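Local atomic coordinates of PCF11 protein (PDB entry 1SZ9), a protein that probably binds the carboxy-terminal domain of RNA polymerase II through its CTD-interacting domain, linking transcription to the processing of mRNA 3' ends. Residues L86-Y94 against L105-L113. Residues are numbered along the deposited sequence; the frame is centred on the assembly and turned at random.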
loop_
_atom_site.group_PDB
_atom_site.type_symbol
_atom_site.label_atom_id
_atom_site.label_comp_id
_atom_site.label_asym_id
_atom_site.label_seq_id
_atom_site.Cartn_x
_atom_site.Cartn_y
_atom_site.Cartn_z
ATOM N N LEU A 86 -3.096 7.916 -1.438
ATOM C CA LEU A 86 -3.141 7.136 -0.197
ATOM C C LEU A 86 -4.421 7.294 0.606
ATOM O O LEU A 86 -5.063 6.321 0.941
ATOM C CB LEU A 86 -1.953 7.493 0.700
ATOM C CG LEU A 86 -1.768 6.539 1.886
ATOM C CD1 LEU A 86 -1.318 5.172 1.359
ATOM C CD2 LEU A 86 -0.732 7.117 2.866
ATOM N N PHE A 87 -4.793 8.526 0.922
ATOM C CA PHE A 87 -6.010 8.755 1.692
ATOM C C PHE A 87 -7.281 8.244 1.002
ATOM O O PHE A 87 -8.080 7.543 1.626
ATOM C CB PHE A 87 -6.168 10.242 2.015
ATOM C CG PHE A 87 -7.521 10.595 2.532
ATOM C CD1 PHE A 87 -7.983 10.059 3.736
ATOM C CD2 PHE A 87 -8.351 11.462 1.814
ATOM C CE1 PHE A 87 -9.251 10.381 4.227
ATOM C CE2 PHE A 87 -9.626 11.788 2.294
ATOM C CZ PHE A 87 -10.076 11.246 3.507
ATOM N N ASN A 88 -7.493 8.610 -0.262
ATOM C CA ASN A 88 -8.687 8.140 -0.965
ATOM C C ASN A 88 -8.691 6.624 -1.083
ATOM O O ASN A 88 -9.718 5.995 -0.903
ATOM C CB ASN A 88 -8.794 8.754 -2.368
ATOM C CG ASN A 88 -9.127 10.232 -2.322
ATOM O OD1 ASN A 88 -9.516 10.744 -1.281
ATOM N ND2 ASN A 88 -8.986 10.918 -3.452
ATOM N N LEU A 89 -7.536 6.042 -1.400
ATOM C CA LEU A 89 -7.435 4.590 -1.525
ATOM C C LEU A 89 -7.714 3.885 -0.196
ATOM O O LEU A 89 -8.431 2.893 -0.142
ATOM C CB LEU A 89 -6.033 4.188 -2.018
ATOM C CG LEU A 89 -5.847 4.137 -3.539
ATOM C CD1 LEU A 89 -4.387 3.843 -3.879
ATOM C CD2 LEU A 89 -6.765 3.069 -4.121
ATOM N N TYR A 90 -7.126 4.405 0.869
ATOM C CA TYR A 90 -7.285 3.829 2.187
ATOM C C TYR A 90 -8.734 3.885 2.659
ATOM O O TYR A 90 -9.296 2.878 3.076
ATOM C CB TYR A 90 -6.370 4.552 3.180
ATOM C CG TYR A 90 -6.401 3.960 4.581
ATOM C CD1 TYR A 90 -7.452 4.226 5.454
ATOM C CD2 TYR A 90 -5.383 3.122 5.020
ATOM C CE1 TYR A 90 -7.485 3.668 6.740
ATOM C CE2 TYR A 90 -5.406 2.565 6.290
ATOM C CZ TYR A 90 -6.458 2.843 7.145
ATOM O OH TYR A 90 -6.468 2.304 8.408
ATOM N N LYS A 91 -9.316 5.077 2.612
ATOM C CA LYS A 91 -10.690 5.293 3.026
ATOM C C LYS A 91 -11.672 4.433 2.220
ATOM O O LYS A 91 -12.558 3.805 2.789
ATOM C CB LYS A 91 -11.053 6.777 2.856
ATOM C CG LYS A 91 -12.537 7.088 3.049
ATOM C CD LYS A 91 -12.806 8.595 3.122
ATOM C CE LYS A 91 -14.315 8.890 3.308
ATOM N NZ LYS A 91 -14.608 10.363 3.454
ATOM N N ARG A 92 -11.513 4.402 0.901
ATOM C CA ARG A 92 -12.423 3.612 0.072
ATOM C C ARG A 92 -12.321 2.135 0.408
ATOM O O ARG A 92 -13.339 1.450 0.491
ATOM C CB ARG A 92 -12.139 3.838 -1.423
ATOM C CG ARG A 92 -12.686 5.171 -1.922
ATOM C CD ARG A 92 -12.076 5.607 -3.245
ATOM N NE ARG A 92 -12.382 7.011 -3.522
ATOM C CZ ARG A 92 -11.799 7.741 -4.471
ATOM N NH1 ARG A 92 -10.865 7.206 -5.253
ATOM N NH2 ARG A 92 -12.140 9.015 -4.626
ATOM N N THR A 93 -11.098 1.650 0.619
ATOM C CA THR A 93 -10.899 0.247 0.958
ATOM C C THR A 93 -11.539 -0.072 2.302
ATOM O O THR A 93 -12.260 -1.053 2.438
ATOM C CB THR A 93 -9.387 -0.098 1.017
ATOM O OG1 THR A 93 -8.827 0.121 -0.273
ATOM C CG2 THR A 93 -9.142 -1.578 1.418
ATOM N N TYR A 94 -11.262 0.774 3.288
ATOM C CA TYR A 94 -11.790 0.609 4.636
ATOM C C TYR A 94 -13.318 0.498 4.614
ATOM O O TYR A 94 -13.909 -0.327 5.311
ATOM C CB TYR A 94 -11.366 1.810 5.504
ATOM C CG TYR A 94 -11.666 1.631 6.977
ATOM C CD1 TYR A 94 -12.958 1.795 7.467
ATOM C CD2 TYR A 94 -10.654 1.284 7.882
ATOM C CE1 TYR A 94 -13.247 1.626 8.826
ATOM C CE2 TYR A 94 -10.935 1.098 9.254
ATOM C CZ TYR A 94 -12.228 1.275 9.710
ATOM O OH TYR A 94 -12.526 1.113 11.037
ATOM N N LEU A 105 -6.077 -2.949 8.768
ATOM C CA LEU A 105 -5.771 -1.675 8.092
ATOM C C LEU A 105 -5.381 -0.637 9.147
ATOM O O LEU A 105 -4.552 0.231 8.904
ATOM C CB LEU A 105 -6.986 -1.138 7.340
ATOM C CG LEU A 105 -7.421 -1.926 6.100
ATOM C CD1 LEU A 105 -8.733 -1.365 5.604
ATOM C CD2 LEU A 105 -6.326 -1.856 5.025
ATOM N N ILE A 106 -5.987 -0.734 10.327
ATOM C CA ILE A 106 -5.696 0.230 11.385
ATOM C C ILE A 106 -4.284 0.041 11.935
ATOM O O ILE A 106 -3.553 1.011 12.140
ATOM C CB ILE A 106 -6.750 0.113 12.528
ATOM C CG1 ILE A 106 -8.110 0.609 12.004
ATOM C CG2 ILE A 106 -6.287 0.902 13.805
ATOM C CD1 ILE A 106 -9.304 0.145 12.856
ATOM N N ASN A 107 -3.908 -1.209 12.188
ATOM C CA ASN A 107 -2.573 -1.486 12.704
ATOM C C ASN A 107 -1.532 -1.047 11.680
ATOM O O ASN A 107 -0.504 -0.472 12.035
ATOM C CB ASN A 107 -2.437 -2.975 13.044
ATOM C CG ASN A 107 -3.213 -3.338 14.309
ATOM O OD1 ASN A 107 -3.601 -2.450 15.063
ATOM N ND2 ASN A 107 -3.436 -4.625 14.542
ATOM N N MET A 108 -1.824 -1.291 10.405
ATOM C CA MET A 108 -0.910 -0.901 9.339
ATOM C C MET A 108 -0.708 0.615 9.352
ATOM O O MET A 108 0.422 1.103 9.212
ATOM C CB MET A 108 -1.455 -1.360 7.978
ATOM C CG MET A 108 -0.636 -0.893 6.771
ATOM S SD MET A 108 -1.434 -1.449 5.234
ATOM C CE MET A 108 -2.941 -0.344 5.249
ATOM N N PHE A 109 -1.803 1.351 9.511
ATOM C CA PHE A 109 -1.751 2.817 9.579
ATOM C C PHE A 109 -0.906 3.274 10.785
ATOM O O PHE A 109 -0.105 4.206 10.684
ATOM C CB PHE A 109 -3.167 3.371 9.705
ATOM C CG PHE A 109 -3.220 4.813 10.118
ATOM C CD1 PHE A 109 -2.876 5.828 9.214
ATOM C CD2 PHE A 109 -3.550 5.155 11.422
ATOM C CE1 PHE A 109 -2.853 7.163 9.611
ATOM C CE2 PHE A 109 -3.528 6.499 11.832
ATOM C CZ PHE A 109 -3.176 7.500 10.925
ATOM N N LYS A 110 -1.105 2.624 11.932
ATOM C CA LYS A 110 -0.335 2.960 13.119
ATOM C C LYS A 110 1.166 2.871 12.852
ATOM O O LYS A 110 1.919 3.742 13.262
ATOM C CB LYS A 110 -0.672 2.023 14.281
ATOM C CG LYS A 110 -1.911 2.396 15.087
ATOM C CD LYS A 110 -1.986 1.468 16.290
ATOM C CE LYS A 110 -3.133 1.799 17.209
ATOM N NZ LYS A 110 -3.024 0.939 18.420
ATOM N N LEU A 111 1.602 1.819 12.163
ATOM C CA LEU A 111 3.032 1.685 11.884
ATOM C C LEU A 111 3.508 2.712 10.859
ATOM O O LEU A 111 4.698 3.014 10.815
ATOM C CB LEU A 111 3.365 0.264 11.414
ATOM C CG LEU A 111 3.045 -0.840 12.421
ATOM C CD1 LEU A 111 3.485 -2.179 11.846
ATOM C CD2 LEU A 111 3.755 -0.578 13.755
ATOM N N TRP A 112 2.600 3.261 10.043
ATOM C CA TRP A 112 3.025 4.278 9.072
ATOM C C TRP A 112 3.446 5.556 9.806
ATOM O O TRP A 112 4.194 6.353 9.267
ATOM C CB TRP A 112 1.919 4.655 8.068
ATOM C CG TRP A 112 1.557 3.597 7.044
ATOM C CD1 TRP A 112 2.302 2.513 6.675
ATOM C CD2 TRP A 112 0.373 3.563 6.240
ATOM N NE1 TRP A 112 1.651 1.802 5.680
ATOM C CE2 TRP A 112 0.465 2.427 5.400
ATOM C CE3 TRP A 112 -0.761 4.382 6.152
ATOM C CZ2 TRP A 112 -0.541 2.090 4.474
ATOM C CZ3 TRP A 112 -1.761 4.049 5.230
ATOM C CH2 TRP A 112 -1.640 2.911 4.406
ATOM N N LEU A 113 2.949 5.751 11.025
ATOM C CA LEU A 113 3.285 6.938 11.833
ATOM C C LEU A 113 4.719 6.872 12.379
ATOM O O LEU A 113 5.315 7.887 12.691
ATOM C CB LEU A 113 2.294 7.081 12.998
ATOM C CG LEU A 113 1.049 7.974 12.872
ATOM C CD1 LEU A 113 0.756 8.362 11.436
ATOM C CD2 LEU A 113 -0.118 7.260 13.515
#
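Tyr90 fits as a knob into the hole formed by Leu105, Met108, Phe109 and Trp112, and the close packing gathers round its ring. The axes of 86-94 and 105-112 pass 12.1 Å apart at closest approach and run roughly antiparallel (156°). Tyr90 CB already points toward 105-112, and CG, anti to the backbone N (chi1 -176°), carries the ring on in that direction. Tyr90 OH lies 2.9 Å from Leu105 O, a weak hydrogen bond made at the ring edge to a carbonyl that also accepts from Phe109 N. Farther back along the ring, Tyr90 CD2 lies 3.7 Å from Trp112 CZ3, the two ring planes inclined at 65°, and Leu86 CD1 meets Trp112 CH2 at 3.8 Å. At Tyr90, a phenylalanine would lack the hydroxyl and would probably leave Leu105 O with no bond across the helices. The solvent side is at Ile106, partly exposed and burying 36 Å² here against 100 Å² for Tyr90, though its CD1 still comes 3.8 Å from Tyr94 OH. Within this all-helical, ARM-repeat-like CID fold, helix 57-73 flanks the pair through Phe64, which touches Thr93 and Trp112, and through Asp68, which accepts from Trp112 NE1; helix 125-137 places Ile131 against Tyr90 and Phe109.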